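Local coordinates for protein excinuclease ABC, subunit A. (Deinococcus radiodurans, PDB 2VF7) that binds DNA, zinc and ADP and, as a UvrA-family member of the ABC superfamily, probably hydrolyses ATP while recognising damaged DNA for repair, at residues Q17-R22 and D84-D89; Q23-D28 and K49-F54; D223-V228 and M252-S257. The protein carries 1 engineered substitution. One frame throughout, in Å; residues are numbered along the deposited sequence.

Overall arrangement
Interactions 1 and 2 adjoin, their centres 10 Å apart, joined by the Arg22-Asp28 salt bridge and a probable hydrogen bond from Asp84 N to Gln23 OE1; interaction 2 is nested within the chain loop that interaction 1 closes. Both are partly buried: interaction 1 pairs strand 15-21 with strand 87-89, and interaction 2 sets the loop after strand 15-21 against the start of helix 49-69 at a bound ADP. Interaction 3 lies apart at the surface, its nearest atoms about 44 Å from interaction 2, in the UvrA DNA-binding domain. Backbone pairing carries interactions 1 and 3, the first adding a salt-bridge network, the last a glutamine amide; interaction 2 depends on a histidine, a serine and phosphate.

Interaction 1: Q17-R22 and D84-D89; sequences QVRGAR and DVDAID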
loop_
_atom_site.group_PDB
_atom_site.type_symbol
_atom_site.label_atom_id
_atom_site.label_comp_id
_atom_site.label_asym_id
_atom_site.label_seq_id
_atom_site.Cartn_x
_atom_site.Cartn_y
_atom_site.Cartn_z
ATOM N N GLN A 17 5.302 10.395 25.893
ATOM C CA GLN A 17 5.338 9.611 27.120
ATOM C C GLN A 17 5.160 8.134 26.796
ATOM O O GLN A 17 4.197 7.748 26.139
ATOM C CB GLN A 17 4.291 10.100 28.124
ATOM C CG GLN A 17 4.334 9.367 29.487
ATOM C CD GLN A 17 5.668 9.550 30.240
ATOM O OE1 GLN A 17 6.055 10.676 30.564
ATOM N NE2 GLN A 17 6.356 8.437 30.536
ATOM N N VAL A 18 6.110 7.329 27.260
ATOM C CA VAL A 18 6.175 5.904 26.961
ATOM C C VAL A 18 6.064 5.115 28.255
ATOM O O VAL A 18 6.769 5.395 29.239
ATOM C CB VAL A 18 7.501 5.557 26.257
ATOM C CG1 VAL A 18 7.757 4.034 26.211
ATOM C CG2 VAL A 18 7.555 6.183 24.860
ATOM N N ARG A 19 5.175 4.133 28.244
ATOM C CA ARG A 19 4.921 3.305 29.404
ATOM C C ARG A 19 4.839 1.818 29.053
ATOM O O ARG A 19 4.167 1.441 28.089
ATOM C CB ARG A 19 3.611 3.741 30.038
ATOM C CG ARG A 19 3.285 3.035 31.323
ATOM C CD ARG A 19 2.092 3.694 31.986
ATOM N NE ARG A 19 0.822 3.481 31.285
ATOM C CZ ARG A 19 0.138 2.338 31.316
ATOM N NH1 ARG A 19 0.625 1.288 31.976
ATOM N NH2 ARG A 19 -1.014 2.233 30.670
ATOM N N GLY A 20 5.511 0.984 29.847
ATOM C CA GLY A 20 5.404 -0.472 29.708
ATOM C C GLY A 20 6.051 -1.056 28.463
ATOM O O GLY A 20 5.570 -2.030 27.912
ATOM N N ALA A 21 7.153 -0.462 28.029
ATOM C CA ALA A 21 7.857 -0.934 26.833
ATOM C C ALA A 21 8.717 -2.146 27.178
ATOM O O ALA A 21 9.662 -2.041 27.962
ATOM C CB ALA A 21 8.717 0.206 26.236
ATOM N N ARG A 22 8.371 -3.305 26.627
ATOM C CA ARG A 22 9.200 -4.488 26.835
ATOM C C ARG A 22 9.611 -5.235 25.537
ATOM O O ARG A 22 9.722 -6.454 25.512
ATOM C CB ARG A 22 8.592 -5.401 27.923
ATOM C CG ARG A 22 7.275 -6.001 27.556
ATOM C CD ARG A 22 6.331 -6.244 28.722
ATOM N NE ARG A 22 4.987 -6.107 28.174
ATOM C CZ ARG A 22 4.126 -5.153 28.500
ATOM N NH1 ARG A 22 4.416 -4.288 29.459
ATOM N NH2 ARG A 22 2.949 -5.095 27.890
ATOM N N ASP A 84 5.646 -4.439 21.615
ATOM C CA ASP A 84 5.189 -4.808 22.943
ATOM C C ASP A 84 5.291 -3.582 23.831
ATOM O O ASP A 84 6.365 -3.228 24.293
ATOM C CB ASP A 84 6.019 -5.964 23.494
ATOM C CG ASP A 84 5.299 -6.742 24.588
ATOM O OD1 ASP A 84 4.418 -6.171 25.269
ATOM O OD2 ASP A 84 5.628 -7.933 24.775
ATOM N N VAL A 85 4.163 -2.917 24.042
ATOM C CA VAL A 85 4.130 -1.656 24.798
ATOM C C VAL A 85 2.709 -1.339 25.328
ATOM O O VAL A 85 1.724 -1.475 24.603
ATOM C CB VAL A 85 4.753 -0.486 23.959
ATOM C CG1 VAL A 85 3.928 -0.199 22.701
ATOM C CG2 VAL A 85 4.987 0.760 24.811
ATOM N N ASP A 86 2.613 -0.941 26.598
ATOM C CA ASP A 86 1.320 -0.618 27.217
ATOM C C ASP A 86 0.655 0.642 26.642
ATOM O O ASP A 86 -0.507 0.596 26.272
ATOM C CB ASP A 86 1.448 -0.487 28.744
ATOM C CG ASP A 86 1.616 -1.817 29.432
ATOM O OD1 ASP A 86 1.159 -2.818 28.846
ATOM O OD2 ASP A 86 2.194 -1.868 30.553
ATOM N N ALA A 87 1.394 1.753 26.592
ATOM C CA ALA A 87 0.871 3.037 26.105
ATOM C C ALA A 87 1.984 3.978 25.633
ATOM O O ALA A 87 3.062 4.027 26.234
ATOM C CB ALA A 87 0.064 3.713 27.199
ATOM N N ILE A 88 1.723 4.703 24.543
ATOM C CA ILE A 88 2.544 5.851 24.115
ATOM C C ILE A 88 1.615 7.019 23.792
ATOM O O ILE A 88 0.710 6.883 22.963
ATOM C CB ILE A 88 3.434 5.570 22.867
ATOM C CG1 ILE A 88 4.296 4.318 23.047
ATOM C CG2 ILE A 88 4.337 6.772 22.603
ATOM C CD1 ILE A 88 5.041 3.851 21.777
ATOM N N ASP A 89 1.848 8.152 24.443
ATOM C CA ASP A 89 1.045 9.352 24.282
ATOM C C ASP A 89 1.898 10.504 23.751
ATOM O O ASP A 89 3.049 10.644 24.127
ATOM C CB ASP A 89 0.450 9.760 25.634
ATOM C CG ASP A 89 -0.428 8.669 26.259
ATOM O OD1 ASP A 89 -1.194 7.980 25.528
ATOM O OD2 ASP A 89 -0.361 8.506 27.499
HETATM O O HOH W 1 1.703 6.945 28.118
#
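Gln17 and Asp89 form a hydrogen-bonded antiparallel pair, each backbone N reaching the other's O at 2.9 Å. Val18 and Ile88 make the non-hydrogen-bonded pair that follows, and Arg19 and Ala87 the next bonded one, with Arg19 N to Ala87 O at 2.9 Å. Beyond it, Asp86 and Ala87 both face Arg19, a classic beta bulge, and Asp86 N bonds weakly to Arg19 O and Gly20 O. Gly20 and Ala21 both face Ile29 in a G1 beta bulge, which suits the positive phi of Gly20 (70°); a CB there would collide with Asp86 OD2. One more backbone bond follows, Arg22 N to Asp84 O at 3.1 Å.

Charged side chains gather here. Arg22 CG lies between its backbone N and carbonyl carbon (chi1 65°), where it meets Asp84 CG. Arg22 NE meets Asp84 OD1 at 3.0 Å, the guanidinium and carboxylate planes perpendicular, while NH2 gives Asp86 OD1 a nearly straight bond of 3.1 Å. That oxygen lies in the guanidinium plane, yet the donor stands above the carboxylate plane. Asp28 takes NH1 in a further salt bridge, so three acidic residues surround one arginine. On the face of Ala87, Arg19 lays its guanidinium over Asp86 CB; its salt bridge to Asp86 is long and relies on charge alone.

On the other face Val18 and Ile88 lie side by side, their CG2 atoms 4.0 Å apart, against Leu57, Thr56 and Glu60 of helix 49-69.

With strand 29-34 this makes a three-stranded antiparallel sheet, consistent with the antiparallel beta subdomain of ABC-type nucleotide-binding domains.

Interaction 2: Q23-D28 and K49-F54; sequences QHNLKD and KSSLAF. With ADP (adenosine-5'-diphosphate), chain E.
The contact forms part of the first ADP pocket, where the Walker A P-loop runs into helix 49-69 and the loop 23-28 flanks the nucleotide. His24 and Ser51 join the two segments: His24 ND1 donates to Ser51 OG, the hydroxyl lying at the ring edge, though the modelled separation of 2.5 Å is doubtful as a length. Ser51 OG in turn donates to ADP O2A at 2.8 Å, a phosphate oxygen that also receives Ser51 N.

The imidazole is sandwiched. ADP C4 sits 3.6 Å above one face, offset toward the rim, and Gln23 CG covers the centre of the opposite face. A type II' beta turn from Gln23 to Leu26 presents the histidine, and Gln23 OE1 probably accepts from Asp84 N. Asn25 lies beside the ribose, its ND2 bonded to Gly458 O. On the same serine, Leu26 CD2 rests 3.9 Å from Ser51 CB; CG of Leu26 is anti to its carbonyl carbon (chi1 -85°).

At the beta phosphate, Lys49 NZ reaches O1B at 2.6 Å and is also bonded to Gly43 O. Ser50 N donates to O3B at 2.9 Å.

The chemistry implies a chain of hydrogen bonds in which Ser51 OG accepts from ND1 and donates to O2A, while the bonds of Lys49 NZ, Ser50 N and Ser51 N are likely to offset part of the phosphate charge.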
loop_
_atom_site.group_PDB
_atom_site.type_symbol
_atom_site.label_atom_id
_atom_site.label_comp_id
_atom_site.label_asym_id
_atom_site.label_seq_id
_atom_site.Cartn_x
_atom_site.Cartn_y
_atom_site.Cartn_z
ATOM N N GLN A 23 9.895 -4.468 24.483
ATOM C CA GLN A 23 10.343 -5.001 23.201
ATOM C C GLN A 23 11.729 -5.573 23.343
ATOM O O GLN A 23 12.607 -4.913 23.847
ATOM C CB GLN A 23 10.348 -3.898 22.143
ATOM C CG GLN A 23 10.586 -4.378 20.721
ATOM C CD GLN A 23 9.386 -5.079 20.172
ATOM O OE1 GLN A 23 8.287 -4.962 20.716
ATOM N NE2 GLN A 23 9.579 -5.834 19.097
ATOM N N HIS A 24 11.915 -6.807 22.888
ATOM C CA HIS A 24 13.151 -7.571 23.105
ATOM C C HIS A 24 13.606 -7.510 24.562
ATOM O O HIS A 24 12.916 -8.044 25.461
ATOM C CB HIS A 24 14.251 -7.156 22.132
ATOM C CG HIS A 24 13.758 -6.935 20.742
ATOM N ND1 HIS A 24 14.144 -5.857 19.980
ATOM C CD2 HIS A 24 12.881 -7.641 19.987
ATOM C CE1 HIS A 24 13.524 -5.905 18.809
ATOM N NE2 HIS A 24 12.756 -6.982 18.789
ATOM N N ASN A 25 14.732 -6.866 24.823
ATOM C CA ASN A 25 15.265 -6.904 26.172
ATOM C C ASN A 25 14.871 -5.691 27.026
ATOM O O ASN A 25 15.375 -5.513 28.121
ATOM C CB ASN A 25 16.778 -7.113 26.142
ATOM C CG ASN A 25 17.517 -5.928 25.583
ATOM O OD1 ASN A 25 17.090 -5.323 24.592
ATOM N ND2 ASN A 25 18.639 -5.584 26.211
ATOM N N LEU A 26 13.964 -4.860 26.534
ATOM C CA LEU A 26 13.515 -3.728 27.328
ATOM C C LEU A 26 12.835 -4.303 28.573
ATOM O O LEU A 26 12.146 -5.320 28.496
ATOM C CB LEU A 26 12.588 -2.833 26.505
ATOM C CG LEU A 26 13.135 -1.729 25.579
ATOM C CD1 LEU A 26 14.630 -1.754 25.333
ATOM C CD2 LEU A 26 12.397 -1.701 24.270
ATOM N N LYS A 27 13.071 -3.688 29.725
ATOM C CA LYS A 27 12.583 -4.234 30.985
ATOM C C LYS A 27 11.268 -3.612 31.412
ATOM O O LYS A 27 11.138 -3.184 32.551
ATOM C CB LYS A 27 13.613 -4.015 32.106
ATOM C CG LYS A 27 15.005 -4.592 31.864
ATOM C CD LYS A 27 15.035 -6.080 32.033
ATOM C CE LYS A 27 16.358 -6.657 31.551
ATOM N NZ LYS A 27 16.462 -8.083 31.974
ATOM N N ASP A 28 10.289 -3.538 30.520
ATOM C CA ASP A 28 8.992 -2.967 30.914
ATOM C C ASP A 28 9.247 -1.556 31.444
ATOM O O ASP A 28 8.950 -1.262 32.601
ATOM C CB ASP A 28 8.369 -3.838 32.013
ATOM C CG ASP A 28 6.858 -3.712 32.098
ATOM O OD1 ASP A 28 6.307 -4.017 33.175
ATOM O OD2 ASP A 28 6.212 -3.336 31.098
ATOM N N LYS A 49 19.000 0.252 22.571
ATOM C CA LYS A 49 18.790 1.586 21.960
ATOM C C LYS A 49 17.850 1.549 20.744
ATOM O O LYS A 49 16.964 2.405 20.605
ATOM C CB LYS A 49 20.111 2.182 21.496
ATOM C CG LYS A 49 21.198 2.354 22.533
ATOM C CD LYS A 49 22.269 3.292 21.954
ATOM C CE LYS A 49 23.118 2.637 20.884
ATOM N NZ LYS A 49 23.678 1.351 21.433
ATOM N N SER A 50 18.058 0.573 19.858
ATOM C CA SER A 50 17.207 0.388 18.687
ATOM C C SER A 50 15.886 -0.224 19.021
ATOM O O SER A 50 14.879 0.206 18.478
ATOM C CB SER A 50 17.890 -0.469 17.640
ATOM O OG SER A 50 18.876 0.312 16.986
ATOM N N SER A 51 15.862 -1.240 19.885
ATOM C CA SER A 51 14.583 -1.790 20.346
ATOM C C SER A 51 13.615 -0.680 20.811
ATOM O O SER A 51 12.414 -0.819 20.665
ATOM C CB SER A 51 14.792 -2.810 21.460
ATOM O OG SER A 51 15.421 -3.979 20.976
ATOM N N LEU A 52 14.164 0.418 21.332
ATOM C CA LEU A 52 13.408 1.606 21.787
ATOM C C LEU A 52 13.085 2.613 20.665
ATOM O O LEU A 52 11.912 2.800 20.321
ATOM C CB LEU A 52 14.126 2.290 22.954
ATOM C CG LEU A 52 13.411 3.396 23.742
ATOM C CD1 LEU A 52 12.005 3.008 24.152
ATOM C CD2 LEU A 52 14.235 3.756 24.954
ATOM N N ALA A 53 14.104 3.231 20.069
ATOM C CA ALA A 53 13.859 4.240 19.024
ATOM C C ALA A 53 13.154 3.675 17.800
ATOM O O ALA A 53 12.255 4.311 17.264
ATOM C CB ALA A 53 15.165 4.982 18.621
ATOM N N PHE A 54 13.556 2.492 17.346
ATOM C CA PHE A 54 12.962 1.909 16.141
ATOM C C PHE A 54 11.914 0.870 16.437
ATOM O O PHE A 54 10.832 0.916 15.861
ATOM C CB PHE A 54 14.040 1.281 15.234
ATOM C CG PHE A 54 14.883 2.287 14.506
ATOM C CD1 PHE A 54 16.011 2.834 15.103
ATOM C CD2 PHE A 54 14.548 2.699 13.218
ATOM C CE1 PHE A 54 16.783 3.770 14.430
ATOM C CE2 PHE A 54 15.338 3.651 12.543
ATOM C CZ PHE A 54 16.436 4.165 13.145
HETATM P PB ADP E . 21.383 -1.515 20.458
HETATM O O1B ADP E . 21.974 -0.663 21.544
HETATM O O2B ADP E . 22.367 -2.453 19.824
HETATM O O3B ADP E . 20.615 -0.696 19.438
HETATM P PA ADP E . 19.480 -3.561 20.330
HETATM O O1A ADP E . 20.121 -3.733 18.952
HETATM O O2A ADP E . 18.025 -3.240 20.415
HETATM O O3A ADP E . 20.301 -2.477 21.183
HETATM O "O5'" ADP E . 19.662 -4.968 21.088
HETATM C "C5'" ADP E . 18.877 -5.408 22.200
HETATM C "C4'" ADP E . 18.369 -6.809 21.902
HETATM O "O4'" ADP E . 17.402 -6.722 20.848
HETATM C "C3'" ADP E . 19.429 -7.799 21.422
HETATM O "O3'" ADP E . 19.213 -9.108 22.005
HETATM C "C2'" ADP E . 19.202 -7.813 19.916
HETATM O "O2'" ADP E . 19.686 -8.988 19.273
HETATM C "C1'" ADP E . 17.689 -7.663 19.817
HETATM N N9 ADP E . 17.233 -7.094 18.533
HETATM C C8 ADP E . 17.548 -5.868 18.065
HETATM N N7 ADP E . 17.001 -5.618 16.861
HETATM C C5 ADP E . 16.297 -6.724 16.550
HETATM C C6 ADP E . 15.432 -7.117 15.424
HETATM N N6 ADP E . 15.253 -6.274 14.373
HETATM N N1 ADP E . 14.867 -8.336 15.473
HETATM C C2 ADP E . 15.042 -9.188 16.509
HETATM N N3 ADP E . 15.802 -8.890 17.571
HETATM C C4 ADP E . 16.439 -7.687 17.650
#

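Interaction 3: D223-V228 and M252-S257; sequences DEQPVV and MGTFSS
Val228 and Gly253 satisfy each other's backbone fully: Val228 N donates to Gly253 O at 2.9 Å, and Gly253 N returns the bond to Val228 O at 2.8 Å. Past the non-hydrogen-bonded pair of Val227 and Thr254, Phe255 N gives Pro226 O a nearly straight bond of 3.0 Å. Thr254 O accepts from Gln193 NE2. The ring of Pro226 packs beside Phe255, CD 3.7 Å from CB.

Phe255 O is taken by a side chain. Gln225 NE2 donates to it at 3.3 Å, close to both the carbonyl and amide planes, the glutamine chain running extended beyond CG. An alanine here would probably leave Phe255 O without its amide donor and the two chains without this side-chain link. A water bridges Glu224 O and Ser257 N, while Glu224 OE1 is bonded to Trp218 NE1.

On the face of Val227 and Thr254, Met252 CE folds back to 3.8 Å from Val227 CG1. Glu224 O meets the edge of the Phe255 ring, which also stacks with Trp218. Side-chain amide and water thus continue the link between the two chains after regular strand pairing stops, leading to Ser257, whose OG caps Arg260 N at the start of helix 258-268.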
loop_
_atom_site.group_PDB
_atom_site.type_symbol
_atom_site.label_atom_id
_atom_site.label_comp_id
_atom_site.label_asym_id
_atom_site.label_seq_id
_atom_site.Cartn_x
_atom_site.Cartn_y
_atom_site.Cartn_z
ATOM N N ASP A 223 8.057 -18.448 -32.613
ATOM C CA ASP A 223 7.158 -17.638 -31.761
ATOM C C ASP A 223 5.874 -18.397 -31.446
ATOM O O ASP A 223 5.046 -17.971 -30.623
ATOM C CB ASP A 223 6.762 -16.354 -32.486
ATOM C CG ASP A 223 7.860 -15.298 -32.479
ATOM O OD1 ASP A 223 7.995 -14.605 -33.504
ATOM O OD2 ASP A 223 8.567 -15.145 -31.455
ATOM N N GLU A 224 5.700 -19.496 -32.171
ATOM C CA GLU A 224 4.581 -20.388 -32.032
ATOM C C GLU A 224 4.549 -20.998 -30.645
ATOM O O GLU A 224 5.592 -21.333 -30.060
ATOM C CB GLU A 224 4.664 -21.495 -33.090
ATOM C CG GLU A 224 4.256 -21.056 -34.517
ATOM C CD GLU A 224 4.344 -22.194 -35.540
ATOM O OE1 GLU A 224 4.401 -23.385 -35.146
ATOM O OE2 GLU A 224 4.349 -21.899 -36.748
ATOM N N GLN A 225 3.331 -21.114 -30.120
ATOM C CA GLN A 225 3.094 -21.682 -28.804
ATOM C C GLN A 225 1.904 -22.635 -28.817
ATOM O O GLN A 225 0.915 -22.362 -28.131
ATOM C CB GLN A 225 2.787 -20.573 -27.795
ATOM C CG GLN A 225 3.795 -19.469 -27.735
ATOM C CD GLN A 225 3.705 -18.720 -26.439
ATOM O OE1 GLN A 225 3.160 -17.611 -26.392
ATOM N NE2 GLN A 225 4.228 -19.321 -25.363
ATOM N N PRO A 226 2.002 -23.763 -29.562
ATOM C CA PRO A 226 0.896 -24.719 -29.629
ATOM C C PRO A 226 0.559 -25.336 -28.267
ATOM O O PRO A 226 1.436 -25.457 -27.400
ATOM C CB PRO A 226 1.414 -25.781 -30.608
ATOM C CG PRO A 226 2.858 -25.708 -30.492
ATOM C CD PRO A 226 3.145 -24.240 -30.362
ATOM N N VAL A 227 -0.716 -25.685 -28.100
ATOM C CA VAL A 227 -1.280 -26.251 -26.871
ATOM C C VAL A 227 -1.683 -27.689 -27.156
ATOM O O VAL A 227 -2.586 -27.921 -27.960
ATOM C CB VAL A 227 -2.529 -25.467 -26.407
ATOM C CG1 VAL A 227 -3.215 -26.172 -25.242
ATOM C CG2 VAL A 227 -2.153 -24.063 -25.991
ATOM N N VAL A 228 -1.024 -28.646 -26.490
ATOM C CA VAL A 228 -1.135 -30.083 -26.827
ATOM C C VAL A 228 -1.284 -30.993 -25.602
ATOM O O VAL A 228 -0.749 -30.674 -24.536
ATOM C CB VAL A 228 0.089 -30.580 -27.692
ATOM C CG1 VAL A 228 0.291 -29.687 -28.907
ATOM C CG2 VAL A 228 1.376 -30.655 -26.872
ATOM N N MET A 252 -2.874 -30.301 -20.429
ATOM C CA MET A 252 -2.617 -29.631 -21.699
ATOM C C MET A 252 -1.423 -28.743 -21.498
ATOM O O MET A 252 -1.455 -27.862 -20.638
ATOM C CB MET A 252 -3.805 -28.761 -22.133
ATOM C CG MET A 252 -5.131 -29.497 -22.294
ATOM S SD MET A 252 -5.142 -30.705 -23.640
ATOM C CE MET A 252 -4.422 -29.780 -25.001
ATOM N N GLY A 253 -0.382 -28.953 -22.313
ATOM C CA GLY A 253 0.864 -28.203 -22.168
ATOM C C GLY A 253 0.985 -27.141 -23.236
ATOM O O GLY A 253 0.435 -27.311 -24.325
ATOM N N THR A 254 1.742 -26.074 -22.946
ATOM C CA THR A 254 1.961 -24.971 -23.896
ATOM C C THR A 254 3.428 -24.846 -24.267
ATOM O O THR A 254 4.303 -24.673 -23.404
ATOM C CB THR A 254 1.424 -23.609 -23.343
ATOM O OG1 THR A 254 0.086 -23.787 -22.845
ATOM C CG2 THR A 254 1.400 -22.530 -24.433
ATOM N N PHE A 255 3.716 -24.930 -25.552
ATOM C CA PHE A 255 5.107 -24.851 -26.001
ATOM C C PHE A 255 5.679 -23.450 -25.809
ATOM O O PHE A 255 4.983 -22.458 -25.955
ATOM C CB PHE A 255 5.233 -25.270 -27.466
ATOM C CG PHE A 255 6.650 -25.340 -27.949
ATOM C CD1 PHE A 255 7.516 -26.320 -27.466
ATOM C CD2 PHE A 255 7.126 -24.410 -28.872
ATOM C CE1 PHE A 255 8.852 -26.375 -27.899
ATOM C CE2 PHE A 255 8.452 -24.447 -29.311
ATOM C CZ PHE A 255 9.320 -25.437 -28.828
ATOM N N SER A 256 6.938 -23.382 -25.417
ATOM C CA SER A 256 7.679 -22.141 -25.457
ATOM C C SER A 256 9.062 -22.439 -25.999
ATOM O O SER A 256 9.763 -23.316 -25.489
ATOM C CB SER A 256 7.780 -21.498 -24.088
ATOM O OG SER A 256 9.107 -21.043 -23.918
ATOM N N SER A 257 9.455 -21.727 -27.049
ATOM C CA SER A 257 10.765 -21.957 -27.662
ATOM C C SER A 257 11.886 -21.589 -26.690
ATOM O O SER A 257 11.640 -20.912 -25.701
ATOM C CB SER A 257 10.892 -21.166 -28.951
ATOM O OG SER A 257 10.846 -19.784 -28.678
HETATM O O HOH W 2 7.756 -19.796 -28.705
#